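Local coordinates for malonyl-CoA-[acyl-carrier-protein] transacylase (Coxiella burnetii, PDB 3TQE) that probably transfers the malonyl group from malonyl-CoA to holo acyl carrier protein, supplying malonyl-ACP for fatty acid synthesis, at residues Asn153-Gly157 with Gln158-Pro162; Ile140-Glu144 with Ala145-Ser149; Glu305-Leu308 with Thr309-Arg313. All blocks are in the same frame, centred on the assembly; numbering follows the deposited sequence.

Contact 1 of 3, residues Asn153-Gly157 with Gln158-Pro162; sequences NAALG and QVVQP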
ATOM      1  N   ASN A 153     -13.061  -7.951  23.148  1.00 21.58           N
ATOM      2  CA  ASN A 153     -12.847  -8.196  24.582  1.00 21.59           C
ATOM      3  C   ASN A 153     -11.780  -7.286  25.175  1.00 20.80           C
ATOM      4  O   ASN A 153     -11.832  -6.935  26.346  1.00 21.65           O
ATOM      5  CB  ASN A 153     -12.440  -9.646  24.816  1.00 22.80           C
ATOM      6  CG  ASN A 153     -13.563 -10.618  24.529  1.00 26.39           C
ATOM      7  OD1 ASN A 153     -14.739 -10.246  24.548  1.00 32.73           O
ATOM      8  ND2 ASN A 153     -13.206 -11.863  24.258  1.00 31.51           N
ATOM      9  N   ALA A 154     -10.800  -6.898  24.370  1.00 18.41           N
ATOM     10  CA  ALA A 154      -9.711  -6.066  24.847  1.00 18.00           C
ATOM     11  C   ALA A 154     -10.052  -4.586  24.871  1.00 17.01           C
ATOM     12  O   ALA A 154      -9.411  -3.816  25.579  1.00 16.96           O
ATOM     13  CB  ALA A 154      -8.505  -6.272  23.966  1.00 18.73           C
ATOM     14  N   ALA A 155     -11.060  -4.170  24.119  1.00 16.45           N
ATOM     15  CA  ALA A 155     -11.270  -2.757  23.894  1.00 16.69           C
ATOM     16  C   ALA A 155     -11.590  -1.986  25.139  1.00 16.84           C
ATOM     17  O   ALA A 155     -11.003  -0.947  25.360  1.00 15.91           O
ATOM     18  CB  ALA A 155     -12.339  -2.516  22.821  1.00 17.56           C
ATOM     19  N   LEU A 156     -12.535  -2.496  25.934  1.00 17.24           N
ATOM     20  CA  LEU A 156     -12.876  -1.888  27.216  1.00 18.00           C
ATOM     21  C   LEU A 156     -13.104  -0.392  27.083  1.00 18.07           C
ATOM     22  O   LEU A 156     -12.673   0.402  27.901  1.00 18.59           O
ATOM     23  CB  LEU A 156     -11.793  -2.218  28.260  1.00 17.12           C
ATOM     24  CG  LEU A 156     -11.659  -3.708  28.543  1.00 19.61           C
ATOM     25  CD1 LEU A 156     -10.435  -4.008  29.340  1.00 20.83           C
ATOM     26  CD2 LEU A 156     -12.874  -4.206  29.244  1.00 22.65           C
ATOM     27  N   GLY A 157     -13.811  -0.007  26.022  1.00 18.54           N
ATOM     28  CA  GLY A 157     -14.137   1.382  25.810  1.00 19.27           C
ATOM     29  C   GLY A 157     -13.241   2.167  24.878  1.00 19.16           C
ATOM     30  O   GLY A 157     -13.590   3.284  24.443  1.00 21.57           O
ATOM     31  N   GLN A 158     -12.078   1.598  24.590  1.00 17.16           N
ATOM     32  CA  GLN A 158     -11.131   2.169  23.656  1.00 16.90           C
ATOM     33  C   GLN A 158     -11.340   1.543  22.292  1.00 17.37           C
ATOM     34  O   GLN A 158     -12.188   0.680  22.106  1.00 18.27           O
ATOM     35  CB  GLN A 158      -9.702   1.911  24.144  1.00 16.64           C
ATOM     36  CG  GLN A 158      -9.350   2.629  25.433  1.00 16.61           C
ATOM     37  CD  GLN A 158      -7.873   2.519  25.710  1.00 15.69           C
ATOM     38  OE1 GLN A 158      -7.394   1.430  26.016  1.00 16.79           O
ATOM     39  NE2 GLN A 158      -7.134   3.627  25.556  1.00 15.62           N
ATOM     40  N   VAL A 159     -10.565   2.016  21.324  1.00 16.27           N
ATOM     41  CA  VAL A 159     -10.605   1.493  19.976  1.00 16.48           C
ATOM     42  C   VAL A 159      -9.479   0.490  19.780  1.00 15.22           C
ATOM     43  O   VAL A 159      -8.320   0.775  20.046  1.00 15.55           O
ATOM     44  CB  VAL A 159     -10.409   2.622  18.948  1.00 16.75           C
ATOM     45  CG1 VAL A 159     -10.311   2.070  17.532  1.00 16.93           C
ATOM     46  CG2 VAL A 159     -11.534   3.598  19.041  1.00 18.93           C
ATOM     47  N   VAL A 160      -9.825  -0.674  19.278  1.00 15.23           N
ATOM     48  CA  VAL A 160      -8.836  -1.620  18.787  1.00 14.97           C
ATOM     49  C   VAL A 160      -9.549  -2.559  17.849  1.00 16.36           C
ATOM     50  O   VAL A 160     -10.572  -3.122  18.183  1.00 16.73           O
ATOM     51  CB  VAL A 160      -8.104  -2.386  19.908  1.00 14.98           C
ATOM     52  CG1 VAL A 160      -9.094  -3.089  20.851  1.00 16.37           C
ATOM     53  CG2 VAL A 160      -7.074  -3.368  19.336  1.00 16.36           C
ATOM     54  N   GLN A 161      -9.036  -2.681  16.637  1.00 15.97           N
ATOM     55  CA  GLN A 161      -9.673  -3.525  15.663  1.00 17.39           C
ATOM     56  C   GLN A 161      -8.736  -3.941  14.572  1.00 16.53           C
ATOM     57  O   GLN A 161      -7.701  -3.337  14.399  1.00 15.50           O
ATOM     58  CB  GLN A 161     -10.861  -2.829  15.044  1.00 18.48           C
ATOM     59  CG  GLN A 161     -10.628  -1.493  14.467  1.00 22.24           C
ATOM     60  CD  GLN A 161     -11.973  -0.785  14.220  1.00 28.17           C
ATOM     61  OE1 GLN A 161     -12.682  -0.390  15.164  1.00 34.15           O
ATOM     62  NE2 GLN A 161     -12.324  -0.643  12.979  1.00 31.11           N
ATOM     63  N   PRO A 162      -9.121  -4.969  13.808  1.00 17.61           N
ATOM     64  CA  PRO A 162      -8.359  -5.327  12.627  1.00 17.77           C
ATOM     65  C   PRO A 162      -8.246  -4.143  11.665  1.00 17.30           C
ATOM     66  O   PRO A 162      -9.210  -3.429  11.439  1.00 18.75           O
ATOM     67  CB  PRO A 162      -9.163  -6.494  12.034  1.00 18.35           C
ATOM     68  CG  PRO A 162      -9.871  -7.106  13.223  1.00 19.63           C
ATOM     69  CD  PRO A 162     -10.238  -5.903  14.041  1.00 18.91           C
TER

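Contact 2 of 3, residues Ile140-Glu144 with Ala145-Ser149; sequences IGLNE and AEIES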
ATOM      1  N   ILE A 140       0.196 -12.999  14.216  1.00 20.86           N
ATOM      2  CA  ILE A 140       0.404 -14.085  13.273  1.00 22.63           C
ATOM      3  C   ILE A 140      -0.055 -15.357  13.930  1.00 22.82           C
ATOM      4  O   ILE A 140       0.344 -15.644  15.057  1.00 22.22           O
ATOM      5  CB  ILE A 140       1.865 -14.183  12.863  1.00 23.35           C
ATOM      6  CG1 ILE A 140       2.288 -12.871  12.195  1.00 26.92           C
ATOM      7  CG2 ILE A 140       2.074 -15.387  11.961  1.00 25.52           C
ATOM      8  CD1 ILE A 140       3.656 -12.879  11.584  1.00 31.48           C
ATOM      9  N   GLY A 141      -0.915 -16.098  13.244  1.00 24.07           N
ATOM     10  CA  GLY A 141      -1.327 -17.426  13.687  1.00 25.38           C
ATOM     11  C   GLY A 141      -2.743 -17.593  14.185  1.00 26.72           C
ATOM     12  O   GLY A 141      -3.131 -18.714  14.589  1.00 29.19           O
ATOM     13  N   LEU A 142      -3.532 -16.521  14.170  1.00 26.19           N
ATOM     14  CA  LEU A 142      -4.950 -16.576  14.496  1.00 26.76           C
ATOM     15  C   LEU A 142      -5.746 -16.109  13.285  1.00 28.94           C
ATOM     16  O   LEU A 142      -5.248 -15.315  12.482  1.00 30.02           O
ATOM     17  CB  LEU A 142      -5.284 -15.660  15.675  1.00 26.26           C
ATOM     18  CG  LEU A 142      -4.642 -15.988  17.015  1.00 25.35           C
ATOM     19  CD1 LEU A 142      -5.067 -14.943  18.019  1.00 25.01           C
ATOM     20  CD2 LEU A 142      -5.027 -17.379  17.498  1.00 27.42           C
ATOM     21  N   ASN A 143      -6.986 -16.552  13.188  1.00 30.42           N
ATOM     22  CA  ASN A 143      -7.820 -16.102  12.080  1.00 32.13           C
ATOM     23  C   ASN A 143      -8.551 -14.814  12.426  1.00 32.22           C
ATOM     24  O   ASN A 143      -8.503 -14.333  13.570  1.00 29.85           O
ATOM     25  CB  ASN A 143      -8.753 -17.210  11.593  1.00 32.92           C
ATOM     26  CG  ASN A 143      -9.717 -17.674  12.644  1.00 34.71           C
ATOM     27  OD1 ASN A 143     -10.426 -16.877  13.258  1.00 36.48           O
ATOM     28  ND2 ASN A 143      -9.794 -18.982  12.823  1.00 40.29           N
ATOM     29  N   GLU A 144      -9.186 -14.217  11.429  1.00 32.75           N
ATOM     30  CA  GLU A 144      -9.802 -12.908  11.597  1.00 33.61           C
ATOM     31  C   GLU A 144     -10.902 -12.950  12.656  1.00 32.32           C
ATOM     32  O   GLU A 144     -11.024 -12.032  13.450  1.00 30.40           O
ATOM     33  CB  GLU A 144     -10.367 -12.380  10.268  1.00 35.08           C
ATOM     34  CG  GLU A 144     -10.752 -10.897  10.316  1.00 38.92           C
ATOM     35  CD  GLU A 144     -11.563 -10.409   9.107  1.00 43.77           C
ATOM     36  OE1 GLU A 144     -11.435 -10.981   7.996  1.00 46.22           O
ATOM     37  OE2 GLU A 144     -12.327  -9.427   9.280  1.00 46.95           O
ATOM     38  N   ALA A 145     -11.708 -14.004  12.651  1.00 31.34           N
ATOM     39  CA  ALA A 145     -12.784 -14.158  13.630  1.00 30.76           C
ATOM     40  C   ALA A 145     -12.247 -14.156  15.054  1.00 29.42           C
ATOM     41  O   ALA A 145     -12.821 -13.527  15.952  1.00 28.50           O
ATOM     42  CB  ALA A 145     -13.541 -15.441  13.371  1.00 31.59           C
ATOM     43  N   GLU A 146     -11.160 -14.888  15.250  1.00 28.25           N
ATOM     44  CA  GLU A 146     -10.542 -14.997  16.563  1.00 27.04           C
ATOM     45  C   GLU A 146     -10.041 -13.622  16.969  1.00 24.30           C
ATOM     46  O   GLU A 146     -10.228 -13.179  18.103  1.00 23.02           O
ATOM     47  CB  GLU A 146      -9.402 -16.005  16.516  1.00 28.11           C
ATOM     48  CG  GLU A 146      -9.923 -17.449  16.515  1.00 33.04           C
ATOM     49  CD  GLU A 146      -8.865 -18.493  16.180  1.00 38.10           C
ATOM     50  OE1 GLU A 146      -7.994 -18.235  15.307  1.00 39.93           O
ATOM     51  OE2 GLU A 146      -8.927 -19.595  16.784  1.00 43.05           O
ATOM     52  N   ILE A 147      -9.431 -12.933  16.021  1.00 22.00           N
ATOM     53  CA  ILE A 147      -8.873 -11.627  16.316  1.00 20.49           C
ATOM     54  C   ILE A 147      -9.973 -10.602  16.550  1.00 20.36           C
ATOM     55  O   ILE A 147      -9.843  -9.733  17.402  1.00 19.26           O
ATOM     56  CB  ILE A 147      -7.885 -11.176  15.224  1.00 19.95           C
ATOM     57  CG1 ILE A 147      -6.649 -12.080  15.261  1.00 21.75           C
ATOM     58  CG2 ILE A 147      -7.482  -9.704  15.390  1.00 20.75           C
ATOM     59  CD1 ILE A 147      -5.780 -12.008  14.049  1.00 22.65           C
ATOM     60  N   GLU A 148     -11.051 -10.660  15.781  1.00 21.61           N
ATOM     61  CA  GLU A 148     -12.165  -9.755  16.031  1.00 23.37           C
ATOM     62  C   GLU A 148     -12.704  -9.935  17.445  1.00 23.29           C
ATOM     63  O   GLU A 148     -13.002  -8.961  18.102  1.00 23.72           O
ATOM     64  CB  GLU A 148     -13.294  -9.989  15.037  1.00 25.15           C
ATOM     65  CG  GLU A 148     -12.983  -9.514  13.657  1.00 29.99           C
ATOM     66  CD  GLU A 148     -14.078  -9.882  12.652  1.00 36.69           C
ATOM     67  OE1 GLU A 148     -14.948 -10.728  12.972  1.00 41.90           O
ATOM     68  OE2 GLU A 148     -14.073  -9.317  11.538  1.00 42.33           O
ATOM     69  N   SER A 149     -12.837 -11.178  17.893  1.00 22.83           N
ATOM     70  CA  SER A 149     -13.347 -11.456  19.220  1.00 23.63           C
ATOM     71  C   SER A 149     -12.410 -10.886  20.273  1.00 22.35           C
ATOM     72  O   SER A 149     -12.836 -10.264  21.240  1.00 23.03           O
ATOM     73  CB  SER A 149     -13.451 -12.953  19.418  1.00 24.13           C
ATOM     74  OG  SER A 149     -13.896 -13.254  20.709  1.00 30.50           O
TER
HETATM   75  O   HOH W   1      -6.227 -20.161  14.112  1.00 52.42           O

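Contact 3 of 3, residues Glu305-Leu308 with Thr309-Arg313; sequences ELIL and TAIKR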
ATOM      1  N   GLU A 305      17.057  -5.637 -15.251  1.00 15.68           N
ATOM      2  CA  GLU A 305      17.087  -7.077 -15.556  1.00 17.00           C
ATOM      3  C   GLU A 305      15.837  -7.771 -15.020  1.00 16.02           C
ATOM      4  O   GLU A 305      15.245  -8.596 -15.702  1.00 15.79           O
ATOM      5  CB  GLU A 305      18.342  -7.746 -14.977  1.00 18.78           C
ATOM      6  CG  GLU A 305      18.544  -9.230 -15.371  1.00 25.70           C
ATOM      7  CD  GLU A 305      20.023  -9.757 -15.307  1.00 34.86           C
ATOM      8  OE1 GLU A 305      20.724  -9.638 -14.242  1.00 39.65           O
ATOM      9  OE2 GLU A 305      20.485 -10.343 -16.336  1.00 40.64           O
ATOM     10  N   LEU A 306      15.413  -7.414 -13.815  1.00 14.99           N
ATOM     11  CA  LEU A 306      14.229  -8.024 -13.239  1.00 14.65           C
ATOM     12  C   LEU A 306      12.991  -7.660 -14.033  1.00 13.83           C
ATOM     13  O   LEU A 306      12.131  -8.504 -14.256  1.00 13.55           O
ATOM     14  CB  LEU A 306      14.084  -7.617 -11.789  1.00 14.74           C
ATOM     15  CG  LEU A 306      15.109  -8.237 -10.855  1.00 16.05           C
ATOM     16  CD1 LEU A 306      15.008  -7.579  -9.509  1.00 18.13           C
ATOM     17  CD2 LEU A 306      14.985  -9.728 -10.732  1.00 19.33           C
ATOM     18  N   ILE A 307      12.900  -6.417 -14.472  1.00 13.44           N
ATOM     19  CA  ILE A 307      11.769  -5.981 -15.271  1.00 13.12           C
ATOM     20  C   ILE A 307      11.731  -6.761 -16.576  1.00 13.50           C
ATOM     21  O   ILE A 307      10.690  -7.269 -16.978  1.00 14.10           O
ATOM     22  CB  ILE A 307      11.792  -4.468 -15.529  1.00 13.30           C
ATOM     23  CG1 ILE A 307      11.499  -3.743 -14.209  1.00 14.05           C
ATOM     24  CG2 ILE A 307      10.816  -4.095 -16.634  1.00 15.56           C
ATOM     25  CD1 ILE A 307      11.791  -2.275 -14.242  1.00 15.04           C
ATOM     26  N   LEU A 308      12.869  -6.858 -17.249  1.00 14.41           N
ATOM     27  CA  LEU A 308      12.899  -7.573 -18.517  1.00 15.68           C
ATOM     28  C   LEU A 308      12.582  -9.041 -18.333  1.00 15.67           C
ATOM     29  O   LEU A 308      11.876  -9.610 -19.146  1.00 17.21           O
ATOM     30  CB  LEU A 308      14.251  -7.384 -19.191  1.00 16.20           C
ATOM     31  CG  LEU A 308      14.494  -5.959 -19.694  1.00 17.42           C
ATOM     32  CD1 LEU A 308      15.954  -5.833 -20.068  1.00 19.56           C
ATOM     33  CD2 LEU A 308      13.612  -5.571 -20.857  1.00 19.72           C
ATOM     34  N   THR A 309      13.046  -9.643 -17.249  1.00 15.76           N
ATOM     35  CA  THR A 309      12.724 -11.020 -16.917  1.00 16.61           C
ATOM     36  C   THR A 309      11.222 -11.216 -16.723  1.00 16.17           C
ATOM     37  O   THR A 309      10.635 -12.171 -17.230  1.00 16.52           O
ATOM     38  CB  THR A 309      13.459 -11.435 -15.658  1.00 17.33           C
ATOM     39  OG1 THR A 309      14.857 -11.461 -15.965  1.00 20.45           O
ATOM     40  CG2 THR A 309      13.038 -12.794 -15.153  1.00 20.95           C
ATOM     41  N   ALA A 310      10.618 -10.292 -15.989  1.00 15.43           N
ATOM     42  CA  ALA A 310       9.192 -10.333 -15.726  1.00 15.70           C
ATOM     43  C   ALA A 310       8.408 -10.203 -17.018  1.00 15.76           C
ATOM     44  O   ALA A 310       7.416 -10.882 -17.200  1.00 16.46           O
ATOM     45  CB  ALA A 310       8.805  -9.241 -14.739  1.00 15.56           C
ATOM     46  N   ILE A 311       8.791  -9.278 -17.886  1.00 15.62           N
ATOM     47  CA  ILE A 311       8.099  -9.112 -19.146  1.00 16.27           C
ATOM     48  C   ILE A 311       8.198 -10.386 -19.965  1.00 17.68           C
ATOM     49  O   ILE A 311       7.215 -10.865 -20.534  1.00 18.85           O
ATOM     50  CB  ILE A 311       8.633  -7.922 -19.919  1.00 16.84           C
ATOM     51  CG1 ILE A 311       8.375  -6.624 -19.148  1.00 17.01           C
ATOM     52  CG2 ILE A 311       8.026  -7.865 -21.308  1.00 18.75           C
ATOM     53  CD1 ILE A 311       9.068  -5.403 -19.728  1.00 18.44           C
ATOM     54  N   LYS A 312       9.383 -10.959 -19.997  1.00 18.36           N
ATOM     55  CA  LYS A 312       9.590 -12.168 -20.771  1.00 19.94           C
ATOM     56  C   LYS A 312       8.743 -13.318 -20.221  1.00 19.90           C
ATOM     57  O   LYS A 312       8.223 -14.131 -20.993  1.00 20.50           O
ATOM     58  CB  LYS A 312      11.081 -12.518 -20.786  1.00 20.65           C
ATOM     59  CG  LYS A 312      11.397 -13.608 -21.766  1.00 24.68           C
ATOM     60  CD  LYS A 312      12.885 -13.867 -21.879  1.00 30.01           C
ATOM     61  CE  LYS A 312      13.138 -14.854 -23.012  1.00 33.37           C
ATOM     62  NZ  LYS A 312      14.584 -15.230 -23.139  1.00 36.54           N
ATOM     63  N   ARG A 313       8.581 -13.394 -18.913  1.00 19.92           N
ATOM     64  CA  ARG A 313       7.817 -14.455 -18.279  1.00 21.19           C
ATOM     65  C   ARG A 313       6.388 -14.513 -18.780  1.00 20.81           C
ATOM     66  O   ARG A 313       5.787 -15.591 -18.832  1.00 21.67           O
ATOM     67  CB  ARG A 313       7.853 -14.305 -16.763  1.00 23.36           C
ATOM     68  CG  ARG A 313       7.287 -15.484 -16.054  1.00 28.18           C
ATOM     69  CD  ARG A 313       5.867 -15.239 -15.714  1.00 31.67           C
ATOM     70  NE  ARG A 313       5.233 -16.435 -15.169  1.00 35.34           N
ATOM     71  CZ  ARG A 313       4.491 -17.309 -15.851  1.00 35.37           C
ATOM     72  NH1 ARG A 313       4.280 -17.174 -17.155  1.00 35.28           N
ATOM     73  NH2 ARG A 313       3.947 -18.327 -15.200  1.00 36.90           N
TER

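Contact 1 of 3, residues Asn153-Gly157 with Gln158-Pro162
V160 turns its CG1 methyl back onto A155, meeting the methyl CB of that alanine at 3.8 Å and lying equally close to A155 CA. The chi1 of 55° explains this: with CG2 anti to the backbone N of V160, CG1 is the branch left facing the end of the helix. A154 is grazed by the same methyl, its CB 4.5 Å from V160 CG1. Between these residues the chain reverses through a type I' beta turn from A155 to Q158, which takes it from helix 144-155 into strand 160-167 of the mixed sheet; L156 leaves the helix with positive phi, and G157 follows with phi 97°. Q158 N closes the turn on A155 O at 2.9 Å, the donor standing well above the carbonyl plane. The side chain of Q158 starts beside this bond, with its CB 3.4 Å from A155 O, and then runs out extended to helix 177-189, where R182 donates to its OE1 and E178 accepts from its NE2. R182 also donates to A154 O, so one guanidinium group ties the last helical turn to the glutamine beyond it. A179 of the same helix and I173 of strand 170-174 touch V160.

Contact 2 of 3, residues Ile140-Glu144 with Ala145-Ser149
N143 and E146 grip each other reciprocally at the start of helix 144-155, forming a capping box. N143 is the N-cap: its OD1 accepts from E146 N at 2.9 Å, with the donor tilted 21° from the amide carbonyl plane. In return E146 OE1 takes the backbone N-H of N143, also at 2.9 Å, in a nearly straight bond that meets the oxygen almost along its C-O axis. The two side chains cross at about a right angle, yet the amide and carboxylate planes are only 18° apart. A chi1 of 62° folds the N143 amide over its own backbone, where OD1 can reach forward into the first turn. E146 OE1 has a second partner in a water, which donates to it and, weakly, to G141 O.

E144 begins the helix proper, and its carbonyl O receives E148 N at 2.7 Å. The carboxylates of this pair approach as well: E144 OE2 lies 2.9 Å from E148 OE2, with the planes nearly perpendicular. On the buried side, L142 CB packs against I147 CG1 at 3.9 Å, while T171, I173 and P162 of the sheet receive I147.

The box gives acceptors to N-H groups that the first turn of a helix cannot pair within itself, and the carboxylate of E146 would probably gain from the partial positive charge of the helix start. Two like charges as close as those of E144 and E148 would probably raise the pKa of one of them.

Contact 3 of 3, residues Glu305-Leu308 with Thr309-Arg313
E305 O accepts two bonds from T309, one from its backbone N and one from its hydroxyl OG1, each 2.9 Å long. The two donors reach the oxygen from opposite faces of the carbonyl plane: the N-H is tilted 22° from it, whereas the hydroxyl stands higher, 37° out. A chi1 of -67° brings OG1 beside the threonine's own backbone N and thereby back over the preceding turn, in the intrahelical bond commonly made by threonine and serine. The regular i to i+4 pattern of helix 304-313 continues with A310 N to L306 O, I311 N to I307 O and K312 N to L308 O.

Outside this backbone core, I307 and I311 lie one turn apart on the same side of the helix. The CD1 end of I311 leans back to touch the CG2 branch of I307 at 3.8 Å, and I311 CG1 passes 3.2 Å from I307 O. Both isoleucines, with A310 between them, rest on W81 of helix 63-83; A310 also meets L299 and M277 of the parallel sheet. Further on, R313 NE makes a salt bridge to E297 on the edge strand 297-300.

The helix is thus two-faced. Its apolar side is seated on the protein, while on the exposed side OG1 and N of T309 both grip E305 O, which fixes the rotation of the threonine side chain.

Overall arrangement
From the N terminus, contact 2 comes first, closing the connection from strand 134-140 of the mixed sheet into helix 144-155. Contact 1 closes the turn at the other end of that helix, returning the chain through strand 160-167. The two lie in series, neither nested nor crossed, with centres about 14 Å apart, and meet where P162 packs on I147 and E148. Together they bracket a beta-alpha-beta crossover, with strand 170-174 lying between its two strands. Contact 3 closes no loop, being consecutive turns of helix 304-313 beside the parallel sheet. Its centre is about 45 Å from that of contact 1, on the opposite side of the chain's centre, and it touches neither of the others.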